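Long-range contact in NRPS (Penicillium fellutanum, PDB 6NKI), which belongs to the NADP-binding Rossmann clan as a male sterility type domain of a nonribosomal peptide synthetase and carries bound NADPH: residues Gly316-Leu330 / Thr392-Glu404. Numbering follows the deposited sequence.
Sequences GLNMSDFWKAIMLGL and TNMIRQAVVRNAE
Gly329 lies against Ala403 and Glu404 where the two helices come together: the CA atoms of Gly329 and Glu404 are 4.2 Å apart, and Glu404 CA points a C-H at Gly329 O. With no side chain at Gly329 and only a methyl on Ala403, the backbones nearly touch there. Helix 319-330 and segment 392-404 run in roughly the same direction, at 41°, and spread apart toward their N-terminal ends, where larger side chains fill the widening wedge. Val399 straddles the middle. Its CG1, held between its own backbone N and carbonyl carbon (chi1 63°), meets the methyl of Ala325, while CG2 meets Ile326 CD1 and, 3.6 Å away, Phe322 CE1. Val400 CG2 lies against Ala325 CB. Before the helix starts, Leu317 of strand 316-318 meets Ile395 tip to tip, CG 3.6 Å from Ile395 CD1.

The looser side is partly open to solvent. Exposed Leu328 lays CD2 on Val400 CG1, and Arg396 bends at chi3 to bring NH1 to both carboxylate oxygens of Asp321, 3.0 Å from OD2 in a salt bridge; the hydrogen bond to OD1 is weak. The carboxylate and guanidinium planes are 34° apart. Asn393 OD1 sits at the guanidinium edge, taking NE at 3.0 Å and, weakly, NH2, which would hold the group's rotation. His285 of the second subunit packs on Arg396. On the buried flank, Val253 backs Phe322 and Ile326. Close helix packing through small residues thus joins the last modelled helix to helix 319-330, which follows an edge strand of the small mixed sheet, consistent with the smaller C-terminal part that extended short-chain dehydrogenase/reductase-like proteins add to the Rossmann core.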
loop_
_atom_site.group_PDB
_atom_site.type_symbol
_atom_site.label_atom_id
_atom_site.label_comp_id
_atom_site.label_asym_id
_atom_site.label_seq_id
_atom_site.Cartn_x
_atom_site.Cartn_y
_atom_site.Cartn_z
ATOM N N GLY A 316 7.867 5.272 -5.484
ATOM C CA GLY A 316 8.191 6.679 -5.265
ATOM C C GLY A 316 7.328 7.621 -6.098
ATOM O O GLY A 316 6.223 7.276 -6.510
ATOM N N LEU A 317 7.883 8.809 -6.343
ATOM C CA LEU A 317 7.126 9.964 -6.802
ATOM C C LEU A 317 7.943 10.788 -7.785
ATOM O O LEU A 317 9.177 10.775 -7.761
ATOM C CB LEU A 317 6.746 10.859 -5.623
ATOM C CG LEU A 317 5.787 10.331 -4.566
ATOM C CD1 LEU A 317 5.776 11.240 -3.338
ATOM C CD2 LEU A 317 4.371 10.191 -5.143
ATOM N N ASN A 318 7.242 11.524 -8.647
ATOM C CA ASN A 318 7.869 12.660 -9.304
ATOM C C ASN A 318 8.215 13.700 -8.250
ATOM O O ASN A 318 7.504 13.867 -7.256
ATOM C CB ASN A 318 6.935 13.273 -10.351
ATOM C CG ASN A 318 6.723 12.364 -11.543
ATOM O OD1 ASN A 318 7.673 11.776 -12.069
ATOM N ND2 ASN A 318 5.468 12.222 -11.964
ATOM N N MET A 319 9.322 14.409 -8.461
ATOM C CA MET A 319 9.671 15.457 -7.511
ATOM C C MET A 319 8.618 16.574 -7.453
ATOM O O MET A 319 8.354 17.119 -6.371
ATOM C CB MET A 319 11.052 16.013 -7.841
ATOM C CG MET A 319 12.157 15.011 -7.532
ATOM S SD MET A 319 11.999 14.474 -5.829
ATOM C CE MET A 319 12.246 16.001 -4.944
ATOM N N SER A 320 7.996 16.925 -8.587
ATOM C CA SER A 320 6.887 17.875 -8.534
ATOM C C SER A 320 5.738 17.335 -7.692
ATOM O O SER A 320 5.138 18.070 -6.894
ATOM C CB SER A 320 6.394 18.211 -9.938
ATOM O OG SER A 320 5.734 17.115 -10.532
ATOM N N ASP A 321 5.422 16.048 -7.840
ATOM C CA ASP A 321 4.355 15.460 -7.045
ATOM C C ASP A 321 4.734 15.435 -5.568
ATOM O O ASP A 321 3.894 15.680 -4.690
ATOM C CB ASP A 321 4.068 14.052 -7.577
ATOM C CG ASP A 321 2.719 13.504 -7.132
ATOM O OD1 ASP A 321 1.972 14.190 -6.392
ATOM O OD2 ASP A 321 2.404 12.371 -7.546
ATOM N N PHE A 322 6.006 15.142 -5.279
ATOM C CA PHE A 322 6.491 15.130 -3.900
ATOM C C PHE A 322 6.313 16.501 -3.235
ATOM O O PHE A 322 5.664 16.618 -2.185
ATOM C CB PHE A 322 7.961 14.653 -3.877
ATOM C CG PHE A 322 8.683 14.935 -2.571
ATOM C CD1 PHE A 322 8.405 14.199 -1.430
ATOM C CD2 PHE A 322 9.616 15.980 -2.488
ATOM C CE1 PHE A 322 9.044 14.476 -0.228
ATOM C CE2 PHE A 322 10.242 16.274 -1.298
ATOM C CZ PHE A 322 9.956 15.498 -0.157
ATOM N N TRP A 323 6.842 17.560 -3.851
ATOM C CA TRP A 323 6.778 18.866 -3.199
ATOM C C TRP A 323 5.356 19.410 -3.079
ATOM O O TRP A 323 5.045 20.072 -2.080
ATOM C CB TRP A 323 7.638 19.888 -3.920
ATOM C CG TRP A 323 9.097 19.711 -3.742
ATOM C CD1 TRP A 323 9.996 19.309 -4.682
ATOM C CD2 TRP A 323 9.829 19.897 -2.537
ATOM N NE1 TRP A 323 11.259 19.274 -4.144
ATOM C CE2 TRP A 323 11.180 19.628 -2.823
ATOM C CE3 TRP A 323 9.479 20.281 -1.242
ATOM C CZ2 TRP A 323 12.176 19.748 -1.870
ATOM C CZ3 TRP A 323 10.472 20.387 -0.294
ATOM C CH2 TRP A 323 11.797 20.119 -0.612
ATOM N N LYS A 324 4.475 19.158 -4.058
ATOM C CA LYS A 324 3.131 19.681 -3.861
ATOM C C LYS A 324 2.447 18.989 -2.706
ATOM O O LYS A 324 1.502 19.548 -2.139
ATOM C CB LYS A 324 2.278 19.622 -5.137
ATOM C CG LYS A 324 2.045 18.291 -5.795
ATOM C CD LYS A 324 0.984 18.426 -6.917
ATOM C CE LYS A 324 1.451 19.168 -8.189
ATOM N NZ LYS A 324 2.417 18.417 -9.050
ATOM N N ALA A 325 2.945 17.810 -2.311
ATOM C CA ALA A 325 2.421 17.101 -1.156
ATOM C C ALA A 325 2.985 17.667 0.138
ATOM O O ALA A 325 2.250 17.827 1.119
ATOM C CB ALA A 325 2.726 15.612 -1.290
ATOM N N ILE A 326 4.295 17.949 0.157
ATOM C CA ILE A 326 4.899 18.730 1.241
ATOM C C ILE A 326 4.071 19.991 1.509
ATOM O O ILE A 326 3.581 20.222 2.624
ATOM C CB ILE A 326 6.364 19.082 0.893
ATOM C CG1 ILE A 326 7.295 17.834 0.825
ATOM C CG2 ILE A 326 6.887 20.208 1.796
ATOM C CD1 ILE A 326 7.532 17.078 2.176
ATOM N N MET A 327 3.882 20.814 0.478
ATOM C CA MET A 327 3.188 22.082 0.700
ATOM C C MET A 327 1.742 21.866 1.126
ATOM O O MET A 327 1.217 22.637 1.938
ATOM C CB MET A 327 3.237 22.951 -0.559
ATOM C CG MET A 327 4.626 23.458 -0.982
ATOM S SD MET A 327 4.498 24.443 -2.476
ATOM C CE MET A 327 4.186 23.204 -3.714
ATOM N N LEU A 328 1.094 20.821 0.604
ATOM C CA LEU A 328 -0.261 20.498 1.032
ATOM C C LEU A 328 -0.318 20.171 2.520
ATOM O O LEU A 328 -1.268 20.556 3.212
ATOM C CB LEU A 328 -0.795 19.329 0.208
ATOM C CG LEU A 328 -2.300 19.026 0.241
ATOM C CD1 LEU A 328 -2.699 18.424 -1.093
ATOM C CD2 LEU A 328 -2.720 18.104 1.396
ATOM N N GLY A 329 0.692 19.454 3.026
ATOM C CA GLY A 329 0.727 19.117 4.439
ATOM C C GLY A 329 1.206 20.266 5.304
ATOM O O GLY A 329 0.671 20.500 6.395
ATOM N N LEU A 330 2.226 21.000 4.839
ATOM C CA LEU A 330 2.624 22.204 5.563
ATOM C C LEU A 330 1.499 23.236 5.583
ATOM O O LEU A 330 1.456 24.105 6.465
ATOM C CB LEU A 330 3.888 22.815 4.944
ATOM C CG LEU A 330 5.260 22.120 4.978
ATOM C CD1 LEU A 330 6.298 22.949 4.227
ATOM C CD2 LEU A 330 5.723 21.840 6.399
ATOM N N THR A 392 1.079 5.173 -5.839
ATOM C CA THR A 392 1.394 6.590 -5.949
ATOM C C THR A 392 0.596 7.385 -4.937
ATOM O O THR A 392 1.160 8.204 -4.206
ATOM C CB THR A 392 1.103 7.074 -7.365
ATOM O OG1 THR A 392 1.739 6.213 -8.316
ATOM C CG2 THR A 392 1.612 8.514 -7.568
ATOM N N ASN A 393 -0.716 7.138 -4.843
ATOM C CA ASN A 393 -1.505 7.943 -3.915
ATOM C C ASN A 393 -1.148 7.654 -2.464
ATOM O O ASN A 393 -1.162 8.561 -1.623
ATOM C CB ASN A 393 -3.010 7.727 -4.043
ATOM C CG ASN A 393 -3.781 8.734 -3.191
ATOM O OD1 ASN A 393 -3.418 9.919 -3.157
ATOM N ND2 ASN A 393 -4.613 8.220 -2.293
ATOM N N MET A 394 -0.858 6.402 -2.136
ATOM C CA MET A 394 -0.670 6.078 -0.721
ATOM C C MET A 394 0.682 6.565 -0.195
ATOM O O MET A 394 0.789 6.877 0.998
ATOM C CB MET A 394 -0.806 4.587 -0.481
ATOM C CG MET A 394 -1.226 4.301 0.950
ATOM S SD MET A 394 -2.944 4.839 1.252
ATOM C CE MET A 394 -3.030 4.888 3.047
ATOM N N ILE A 395 1.709 6.637 -1.051
ATOM C CA ILE A 395 2.939 7.291 -0.610
ATOM C C ILE A 395 2.743 8.801 -0.567
ATOM O O ILE A 395 3.175 9.443 0.397
ATOM C CB ILE A 395 4.152 6.906 -1.482
ATOM C CG1 ILE A 395 3.953 7.357 -2.900
ATOM C CG2 ILE A 395 4.368 5.400 -1.583
ATOM C CD1 ILE A 395 5.052 6.939 -3.769
ATOM N N ARG A 396 2.094 9.387 -1.587
ATOM C CA ARG A 396 1.708 10.795 -1.513
ATOM C C ARG A 396 1.068 11.148 -0.184
ATOM O O ARG A 396 1.451 12.142 0.432
ATOM C CB ARG A 396 0.809 11.160 -2.700
ATOM C CG ARG A 396 -0.004 12.404 -2.493
ATOM C CD ARG A 396 -0.690 12.935 -3.706
ATOM N NE ARG A 396 -1.530 11.966 -4.399
ATOM C CZ ARG A 396 -1.317 11.543 -5.651
ATOM N NH1 ARG A 396 -0.364 12.078 -6.424
ATOM N NH2 ARG A 396 -2.088 10.582 -6.143
ATOM N N GLN A 397 0.146 10.338 0.300
ATOM C CA GLN A 397 -0.421 10.651 1.597
ATOM C C GLN A 397 0.597 10.426 2.705
ATOM O O GLN A 397 0.526 11.065 3.757
ATOM C CB GLN A 397 -1.690 9.809 1.861
ATOM C CG GLN A 397 -2.771 10.003 0.876
ATOM C CD GLN A 397 -3.260 11.436 0.816
ATOM O OE1 GLN A 397 -3.019 12.124 -0.170
ATOM N NE2 GLN A 397 -3.973 11.881 1.862
ATOM N N ALA A 398 1.552 9.528 2.505
ATOM C CA ALA A 398 2.546 9.344 3.557
ATOM C C ALA A 398 3.401 10.601 3.721
ATOM O O ALA A 398 3.650 11.044 4.852
ATOM C CB ALA A 398 3.396 8.100 3.272
ATOM N N VAL A 399 3.803 11.228 2.610
ATOM C CA VAL A 399 4.525 12.496 2.715
ATOM C C VAL A 399 3.624 13.603 3.229
ATOM O O VAL A 399 4.021 14.354 4.129
ATOM C CB VAL A 399 5.229 12.880 1.402
ATOM C CG1 VAL A 399 4.278 13.096 0.314
ATOM C CG2 VAL A 399 5.958 14.195 1.613
ATOM N N VAL A 400 2.381 13.689 2.725
ATOM C CA VAL A 400 1.479 14.719 3.226
ATOM C C VAL A 400 1.339 14.605 4.733
ATOM O O VAL A 400 1.369 15.605 5.454
ATOM C CB VAL A 400 0.099 14.662 2.532
ATOM C CG1 VAL A 400 -0.899 15.595 3.245
ATOM C CG2 VAL A 400 0.180 15.098 1.075
ATOM N N ARG A 401 1.157 13.393 5.235
ATOM C CA ARG A 401 0.928 13.267 6.670
ATOM C C ARG A 401 2.197 13.601 7.455
ATOM O O ARG A 401 2.121 14.036 8.611
ATOM C CB ARG A 401 0.443 11.858 7.033
ATOM C CG ARG A 401 -0.806 11.330 6.342
ATOM C CD ARG A 401 -2.028 12.191 6.598
ATOM N NE ARG A 401 -2.319 12.379 8.018
ATOM C CZ ARG A 401 -2.997 11.519 8.772
ATOM N NH1 ARG A 401 -3.452 10.385 8.249
ATOM N NH2 ARG A 401 -3.212 11.794 10.054
ATOM N N ASN A 402 3.368 13.412 6.846
ATOM C CA ASN A 402 4.610 13.720 7.541
ATOM C C ASN A 402 4.895 15.224 7.519
ATOM O O ASN A 402 5.263 15.812 8.545
ATOM C CB ASN A 402 5.771 12.922 6.921
ATOM C CG ASN A 402 5.703 11.403 7.230
ATOM O OD1 ASN A 402 5.430 10.997 8.356
ATOM N ND2 ASN A 402 5.956 10.578 6.219
ATOM N N ALA A 403 4.698 15.867 6.372
ATOM C CA ALA A 403 4.884 17.309 6.300
ATOM C C ALA A 403 3.902 18.056 7.198
ATOM O O ALA A 403 4.206 19.155 7.669
ATOM C CB ALA A 403 4.743 17.769 4.850
ATOM N N GLU A 404 2.712 17.496 7.417
ATOM C CA GLU A 404 1.771 18.045 8.389
ATOM C C GLU A 404 2.233 17.812 9.827
ATOM O O GLU A 404 1.844 18.560 10.729
ATOM C CB GLU A 404 0.387 17.435 8.166
ATOM C CG GLU A 404 -0.671 17.886 9.174
ATOM C CD GLU A 404 -2.083 17.417 8.838
ATOM O OE1 GLU A 404 -2.270 16.727 7.813
ATOM O OE2 GLU A 404 -3.012 17.757 9.606
#